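Local coordinates for chemotaxis protein CheX (Vibrio vulnificus, PDB 6VPW), which probably dephosphorylates phosphorylated CheY, the response regulator of bacterial chemotaxis, at residues A5-A13 against L106-D114; E65-M75 against L83-I94. One frame throughout, in Å; residues are numbered along the deposited sequence.

Contact 1 of 2, residues A5-A13 against L106-D114; sequences AEFVNPFLA and LAESGFDFD
Phe7 and Leu106 mark the nearest approach of the two backbones, 7.0 Å from CA to CA, where the chain entering helix 8-23 passes the C-terminal end of helix 85-107 and the loop that follows. No hydrogen bond joins the segments. Leu106 is the centre of the contact, and its two methyls divide the work: CD2 lies 3.5 Å from Glu6 O and also meets Pro10 CG, while CD1 reaches Phe11 CE2 at 3.8 Å and the CB of Phe7. Behind this side chain the helix ends in a Schellman motif with Gly110 as C-prime residue; Leu106 O accepts from Phe111 N and Ser109 N on opposite faces of its carbonyl plane, which fixes the backbone that carries Phe111 to the interface. Glu6 extends to bring its carboxylate carbon CD 3.6 Å from Phe111 CD2, the carboxylate and ring planes 57° apart. With CG anti to the backbone N (chi1 -178°), Phe111 brings CZ to 4.2 Å from Phe7 CB, and its ring meets Phe154 of strand 148-154 edge-to-face. Deeper in, Phe11 and Phe113 approach from opposite directions until their CZ atoms are 3.9 Å apart, both also touching Met50 of strand 44-51.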
# COMPACT_ATOMS: atom_id res chain seq x y z
N ALA A 5 -15.24 -14.97 0.37
CA ALA A 5 -14.36 -15.94 -0.37
C ALA A 5 -14.63 -15.86 -1.88
O ALA A 5 -13.82 -16.44 -2.63
CB ALA A 5 -14.56 -17.34 0.14
N GLU A 6 -15.72 -15.20 -2.28
CA GLU A 6 -16.09 -15.05 -3.72
C GLU A 6 -15.02 -14.23 -4.46
O GLU A 6 -14.94 -14.33 -5.70
CB GLU A 6 -17.46 -14.38 -3.83
CG GLU A 6 -17.57 -13.09 -3.03
CD GLU A 6 -18.93 -12.41 -3.07
OE1 GLU A 6 -19.46 -12.22 -4.19
OE2 GLU A 6 -19.46 -12.08 -1.99
N PHE A 7 -14.24 -13.44 -3.72
CA PHE A 7 -13.23 -12.57 -4.38
C PHE A 7 -11.91 -13.31 -4.58
O PHE A 7 -11.07 -12.81 -5.33
CB PHE A 7 -13.02 -11.29 -3.57
CG PHE A 7 -12.64 -11.52 -2.13
CD1 PHE A 7 -11.36 -11.93 -1.79
CD2 PHE A 7 -13.57 -11.33 -1.11
CE1 PHE A 7 -11.02 -12.15 -0.46
CE2 PHE A 7 -13.22 -11.56 0.21
CZ PHE A 7 -11.95 -11.98 0.53
N VAL A 8 -11.73 -14.48 -3.96
CA VAL A 8 -10.41 -15.16 -4.02
C VAL A 8 -10.05 -15.59 -5.46
O VAL A 8 -9.04 -15.11 -5.97
CB VAL A 8 -10.36 -16.35 -3.04
CG1 VAL A 8 -9.13 -17.22 -3.23
CG2 VAL A 8 -10.46 -15.87 -1.60
N ASN A 9 -10.85 -16.46 -6.08
CA ASN A 9 -10.52 -17.03 -7.42
C ASN A 9 -10.37 -15.96 -8.50
O ASN A 9 -9.45 -16.05 -9.30
CB ASN A 9 -11.51 -18.13 -7.81
CG ASN A 9 -11.36 -19.34 -6.91
OD1 ASN A 9 -10.34 -19.49 -6.25
ND2 ASN A 9 -12.36 -20.19 -6.90
N PRO A 10 -11.27 -14.96 -8.63
CA PRO A 10 -11.09 -13.91 -9.63
C PRO A 10 -9.73 -13.22 -9.55
O PRO A 10 -9.16 -12.98 -10.61
CB PRO A 10 -12.24 -12.95 -9.34
CG PRO A 10 -13.31 -13.83 -8.74
CD PRO A 10 -12.55 -14.84 -7.91
N PHE A 11 -9.24 -12.91 -8.33
CA PHE A 11 -7.91 -12.26 -8.17
C PHE A 11 -6.79 -13.25 -8.55
O PHE A 11 -5.88 -12.86 -9.27
CB PHE A 11 -7.71 -11.66 -6.77
CG PHE A 11 -8.36 -10.31 -6.59
CD1 PHE A 11 -7.68 -9.15 -6.94
CD2 PHE A 11 -9.66 -10.20 -6.13
CE1 PHE A 11 -8.30 -7.91 -6.84
CE2 PHE A 11 -10.27 -8.96 -6.01
CZ PHE A 11 -9.59 -7.82 -6.36
N LEU A 12 -6.87 -14.49 -8.07
CA LEU A 12 -5.84 -15.53 -8.33
C LEU A 12 -5.75 -15.77 -9.84
O LEU A 12 -4.63 -15.70 -10.38
CB LEU A 12 -6.24 -16.80 -7.56
CG LEU A 12 -5.23 -17.95 -7.51
CD1 LEU A 12 -5.54 -18.87 -6.35
CD2 LEU A 12 -5.20 -18.74 -8.81
N ALA A 13 -6.89 -15.99 -10.49
CA ALA A 13 -6.95 -16.23 -11.95
C ALA A 13 -6.42 -15.01 -12.71
O ALA A 13 -5.68 -15.19 -13.71
CB ALA A 13 -8.38 -16.56 -12.33
N LEU A 106 -15.87 -9.89 -10.91
CA LEU A 106 -16.74 -9.77 -9.71
C LEU A 106 -17.99 -8.94 -10.02
O LEU A 106 -19.04 -9.24 -9.41
CB LEU A 106 -15.89 -9.18 -8.58
CG LEU A 106 -14.95 -10.20 -7.95
CD1 LEU A 106 -13.87 -9.54 -7.13
CD2 LEU A 106 -15.75 -11.20 -7.11
N ALA A 107 -17.90 -7.98 -10.95
CA ALA A 107 -19.11 -7.18 -11.29
C ALA A 107 -20.20 -8.11 -11.86
O ALA A 107 -21.39 -7.86 -11.62
CB ALA A 107 -18.76 -6.07 -12.24
N GLU A 108 -19.80 -9.19 -12.53
CA GLU A 108 -20.80 -10.13 -13.11
C GLU A 108 -21.44 -10.97 -12.00
O GLU A 108 -22.49 -11.59 -12.28
CB GLU A 108 -20.15 -11.00 -14.18
CG GLU A 108 -19.62 -10.19 -15.35
CD GLU A 108 -20.63 -9.29 -16.04
OE1 GLU A 108 -21.84 -9.51 -15.87
OE2 GLU A 108 -20.20 -8.37 -16.76
N SER A 109 -20.87 -10.94 -10.79
CA SER A 109 -21.40 -11.70 -9.63
C SER A 109 -22.04 -10.74 -8.62
O SER A 109 -22.30 -11.19 -7.50
CB SER A 109 -20.30 -12.52 -8.97
OG SER A 109 -19.64 -13.35 -9.90
N GLY A 110 -22.26 -9.47 -8.98
CA GLY A 110 -22.91 -8.48 -8.10
C GLY A 110 -21.97 -7.94 -7.02
O GLY A 110 -22.47 -7.40 -6.03
N PHE A 111 -20.67 -8.12 -7.19
CA PHE A 111 -19.66 -7.64 -6.20
C PHE A 111 -18.96 -6.43 -6.84
O PHE A 111 -18.02 -6.63 -7.64
CB PHE A 111 -18.74 -8.81 -5.84
CG PHE A 111 -17.68 -8.54 -4.81
CD1 PHE A 111 -16.52 -7.86 -5.14
CD2 PHE A 111 -17.81 -9.04 -3.52
CE1 PHE A 111 -15.54 -7.63 -4.19
CE2 PHE A 111 -16.82 -8.82 -2.58
CZ PHE A 111 -15.69 -8.11 -2.91
N ASP A 112 -19.43 -5.23 -6.53
CA ASP A 112 -18.96 -4.00 -7.24
C ASP A 112 -17.95 -3.21 -6.40
O ASP A 112 -18.19 -3.01 -5.17
CB ASP A 112 -20.14 -3.09 -7.58
CG ASP A 112 -21.14 -3.69 -8.55
OD1 ASP A 112 -20.74 -4.06 -9.66
OD2 ASP A 112 -22.32 -3.79 -8.18
N PHE A 113 -16.90 -2.72 -7.05
CA PHE A 113 -15.94 -1.83 -6.34
C PHE A 113 -15.20 -0.98 -7.36
O PHE A 113 -15.15 -1.35 -8.56
CB PHE A 113 -14.97 -2.63 -5.47
CG PHE A 113 -14.05 -3.56 -6.21
CD1 PHE A 113 -12.90 -3.08 -6.82
CD2 PHE A 113 -14.33 -4.92 -6.31
CE1 PHE A 113 -12.05 -3.93 -7.51
CE2 PHE A 113 -13.46 -5.77 -6.97
CZ PHE A 113 -12.34 -5.27 -7.59
N ASP A 114 -14.66 0.15 -6.88
CA ASP A 114 -13.82 1.06 -7.69
C ASP A 114 -12.41 1.00 -7.09
O ASP A 114 -12.32 0.77 -5.86
CB ASP A 114 -14.38 2.47 -7.70
CG ASP A 114 -15.75 2.56 -8.33
OD1 ASP A 114 -15.87 2.12 -9.50
OD2 ASP A 114 -16.68 3.01 -7.64

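Contact 2 of 2, residues E65-M75 against L83-I94; sequences EGLALEIMQNM and LNEEVTDMVGEI
Glu65 opens the contact by laying its extended chain obliquely across Leu83, CG 3.9 Å from Leu83 CD2, at the end where the link between the helices comes back. Helix 65-76 and helix 85-107 then cross nearly at right angles, their local axes 10.5 Å apart at 86°. One turn on, Ala68 presents its methyl to Leu83 and to Val87, which is held at the start of its helix by the N-cap: Val87 N donates to Asn84 OD1 (2.9 Å). Leu69 CD2 touches the same two side chains, Leu83 and Val87, at a similar, loose distance. Ile71 turns CG2 to Ile94; both side chains also touch Leu19 of helix 8-23. Met72 bends at both chi2 (-72°) and chi3 (-67°), turning its thioether toward the opposing helix: CE meets Val87 CG2 at 3.8 Å and Glu86 O at 3.7 Å, while SD presses on Met90 CB at 3.3 Å. The side chain of Met90 is a knob in the hole formed by Ala68, Ile71, Met72 and Met75. Met75 closes the row, its SD 4.0 Å from Met90 CG and its CE 3.5 Å from Glu93 OE2 at the exposed margin. With no hydrogen bond or salt bridge between the segments, the crossing rests on the fit of thioethers and branched aliphatic chains, and the glutamates at its margins contribute mainly through van der Waals contact.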
# COMPACT_ATOMS: atom_id res chain seq x y z
N GLU A 65 12.70 -10.54 -6.38
CA GLU A 65 13.41 -9.73 -7.41
C GLU A 65 13.60 -10.57 -8.68
O GLU A 65 13.31 -10.04 -9.78
CB GLU A 65 14.75 -9.24 -6.87
CG GLU A 65 15.57 -8.46 -7.89
CD GLU A 65 16.75 -7.71 -7.29
OE1 GLU A 65 17.44 -7.00 -8.04
OE2 GLU A 65 16.95 -7.82 -6.07
N GLY A 66 14.06 -11.82 -8.53
CA GLY A 66 14.33 -12.69 -9.69
C GLY A 66 13.12 -12.81 -10.59
O GLY A 66 13.28 -12.72 -11.83
N LEU A 67 11.94 -12.98 -10.00
CA LEU A 67 10.67 -13.15 -10.76
C LEU A 67 10.28 -11.83 -11.44
O LEU A 67 9.93 -11.85 -12.64
CB LEU A 67 9.59 -13.63 -9.79
CG LEU A 67 8.19 -13.74 -10.37
CD1 LEU A 67 8.20 -14.56 -11.65
CD2 LEU A 67 7.24 -14.34 -9.35
N ALA A 68 10.33 -10.73 -10.69
CA ALA A 68 10.07 -9.39 -11.25
C ALA A 68 10.99 -9.14 -12.46
O ALA A 68 10.49 -8.67 -13.50
CB ALA A 68 10.27 -8.35 -10.17
N LEU A 69 12.29 -9.42 -12.32
CA LEU A 69 13.23 -9.19 -13.45
C LEU A 69 12.87 -10.11 -14.61
O LEU A 69 12.95 -9.65 -15.77
CB LEU A 69 14.68 -9.39 -12.98
CG LEU A 69 15.22 -8.36 -11.98
CD1 LEU A 69 16.63 -8.71 -11.54
CD2 LEU A 69 15.19 -6.96 -12.57
N GLU A 70 12.43 -11.35 -14.33
CA GLU A 70 12.07 -12.28 -15.44
C GLU A 70 10.83 -11.74 -16.17
O GLU A 70 10.83 -11.75 -17.41
CB GLU A 70 11.83 -13.70 -14.92
CG GLU A 70 11.83 -14.76 -16.01
CD GLU A 70 13.20 -15.05 -16.62
OE1 GLU A 70 14.23 -14.65 -16.02
OE2 GLU A 70 13.22 -15.65 -17.70
N ILE A 71 9.82 -11.29 -15.42
CA ILE A 71 8.60 -10.70 -16.04
C ILE A 71 9.02 -9.51 -16.92
O ILE A 71 8.58 -9.47 -18.10
CB ILE A 71 7.58 -10.32 -14.95
CG1 ILE A 71 7.06 -11.56 -14.23
CG2 ILE A 71 6.43 -9.48 -15.51
CD1 ILE A 71 6.27 -11.27 -12.97
N MET A 72 9.84 -8.61 -16.39
CA MET A 72 10.32 -7.39 -17.10
C MET A 72 11.06 -7.79 -18.38
O MET A 72 10.82 -7.15 -19.43
CB MET A 72 11.28 -6.58 -16.23
CG MET A 72 10.59 -5.78 -15.15
SD MET A 72 9.70 -4.37 -15.84
CE MET A 72 11.07 -3.37 -16.44
N GLN A 73 11.96 -8.78 -18.30
CA GLN A 73 12.71 -9.21 -19.51
C GLN A 73 11.71 -9.67 -20.57
O GLN A 73 11.89 -9.30 -21.75
CB GLN A 73 13.70 -10.31 -19.16
CG GLN A 73 14.46 -10.86 -20.37
CD GLN A 73 15.49 -11.88 -19.99
OE1 GLN A 73 15.81 -12.08 -18.81
NE2 GLN A 73 16.05 -12.54 -20.99
N ASN A 74 10.66 -10.41 -20.17
CA ASN A 74 9.68 -10.96 -21.14
C ASN A 74 8.82 -9.83 -21.72
O ASN A 74 8.64 -9.81 -22.96
CB ASN A 74 8.80 -12.06 -20.52
CG ASN A 74 9.55 -13.33 -20.16
OD1 ASN A 74 10.76 -13.42 -20.38
ND2 ASN A 74 8.85 -14.31 -19.62
N MET A 75 8.33 -8.91 -20.88
CA MET A 75 7.41 -7.83 -21.34
C MET A 75 8.17 -6.73 -22.09
O MET A 75 7.49 -5.84 -22.62
CB MET A 75 6.69 -7.17 -20.16
CG MET A 75 5.79 -8.10 -19.37
SD MET A 75 4.91 -7.25 -18.03
CE MET A 75 3.79 -6.21 -18.97
N LEU A 83 15.87 -3.32 -9.66
CA LEU A 83 14.45 -2.87 -9.52
C LEU A 83 14.36 -1.35 -9.75
O LEU A 83 13.96 -0.63 -8.81
CB LEU A 83 13.96 -3.26 -8.12
CG LEU A 83 14.01 -4.75 -7.80
CD1 LEU A 83 13.55 -5.03 -6.38
CD2 LEU A 83 13.18 -5.54 -8.80
N ASN A 84 14.68 -0.90 -10.97
CA ASN A 84 14.71 0.55 -11.31
C ASN A 84 13.28 1.11 -11.44
O ASN A 84 12.29 0.33 -11.28
CB ASN A 84 15.55 0.80 -12.57
CG ASN A 84 15.01 0.10 -13.81
OD1 ASN A 84 13.80 -0.10 -13.94
ND2 ASN A 84 15.89 -0.28 -14.72
N GLU A 85 13.16 2.42 -11.70
CA GLU A 85 11.82 3.05 -11.84
C GLU A 85 11.02 2.32 -12.92
O GLU A 85 9.78 2.25 -12.79
CB GLU A 85 11.93 4.55 -12.16
CG GLU A 85 12.25 5.40 -10.94
CD GLU A 85 12.08 6.89 -11.16
OE1 GLU A 85 11.82 7.60 -10.17
OE2 GLU A 85 12.20 7.35 -12.32
N GLU A 86 11.70 1.77 -13.93
CA GLU A 86 10.98 1.04 -15.01
C GLU A 86 10.33 -0.22 -14.43
O GLU A 86 9.21 -0.54 -14.83
CB GLU A 86 11.94 0.74 -16.16
CG GLU A 86 11.26 0.43 -17.48
CD GLU A 86 12.22 0.28 -18.64
OE1 GLU A 86 13.44 0.43 -18.42
OE2 GLU A 86 11.75 0.01 -19.77
N VAL A 87 11.01 -0.90 -13.50
CA VAL A 87 10.47 -2.14 -12.86
C VAL A 87 9.30 -1.75 -11.94
O VAL A 87 8.28 -2.46 -11.95
CB VAL A 87 11.55 -2.91 -12.08
CG1 VAL A 87 10.96 -4.09 -11.32
CG2 VAL A 87 12.68 -3.39 -12.99
N THR A 88 9.43 -0.65 -11.19
CA THR A 88 8.30 -0.23 -10.31
C THR A 88 7.10 0.21 -11.17
O THR A 88 5.95 -0.09 -10.78
CB THR A 88 8.78 0.83 -9.31
OG1 THR A 88 9.17 1.96 -10.08
CG2 THR A 88 9.92 0.33 -8.45
N ASP A 89 7.35 0.87 -12.31
CA ASP A 89 6.23 1.26 -13.21
C ASP A 89 5.51 -0.02 -13.66
O ASP A 89 4.27 -0.04 -13.62
CB ASP A 89 6.72 2.05 -14.42
CG ASP A 89 7.10 3.49 -14.12
OD1 ASP A 89 6.86 3.94 -12.98
OD2 ASP A 89 7.65 4.15 -15.03
N MET A 90 6.27 -1.05 -14.02
CA MET A 90 5.67 -2.33 -14.49
C MET A 90 4.86 -2.99 -13.36
O MET A 90 3.79 -3.55 -13.66
CB MET A 90 6.76 -3.29 -14.97
CG MET A 90 6.25 -4.70 -15.22
SD MET A 90 6.07 -5.69 -13.69
CE MET A 90 7.79 -6.10 -13.34
N VAL A 91 5.37 -3.00 -12.14
CA VAL A 91 4.62 -3.62 -11.01
C VAL A 91 3.31 -2.84 -10.79
O VAL A 91 2.29 -3.49 -10.51
CB VAL A 91 5.52 -3.73 -9.76
CG1 VAL A 91 4.74 -4.08 -8.52
CG2 VAL A 91 6.65 -4.73 -10.00
N GLY A 92 3.33 -1.52 -10.96
CA GLY A 92 2.10 -0.72 -10.83
C GLY A 92 1.08 -1.07 -11.91
O GLY A 92 -0.13 -1.22 -11.58
N GLU A 93 1.55 -1.23 -13.16
CA GLU A 93 0.64 -1.55 -14.29
C GLU A 93 0.11 -2.98 -14.09
O GLU A 93 -1.10 -3.19 -14.32
CB GLU A 93 1.33 -1.35 -15.64
CG GLU A 93 2.45 -2.33 -15.91
CD GLU A 93 3.37 -2.05 -17.10
OE1 GLU A 93 3.50 -0.87 -17.50
OE2 GLU A 93 3.98 -3.04 -17.61
N ILE A 94 0.96 -3.92 -13.64
CA ILE A 94 0.48 -5.31 -13.37
C ILE A 94 -0.59 -5.26 -12.26
O ILE A 94 -1.61 -5.93 -12.41
CB ILE A 94 1.64 -6.26 -13.02
CG1 ILE A 94 2.55 -6.52 -14.22
CG2 ILE A 94 1.09 -7.56 -12.45
CD1 ILE A 94 3.72 -7.40 -13.90

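In the fold
Helix 85-107 serves both contacts, offering its N-terminal half to contact 2 and its C-terminal end to contact 1. Their centres lie 25 Å apart, and the residues of contact 2 all fall between the two segments of contact 1, at the far side of the molecule. Both are partly buried, with exposed glutamates at their margins and no hydrogen bonds across. Contact 1 joins the N-terminal residues to the end of helix 85-107 and its following loop, through phenylalanines around one leucine, against the sheet; contact 2, the larger at 506 Å² against 312 Å², packs neighbouring helices through methionines and aliphatic chains. Helix 8-23 connects them, starting in contact 1 and meeting contact 2 through Leu19 and Ala23. Beside contact 2, Asp89 forms a salt bridge with Lys131 of the second subunit.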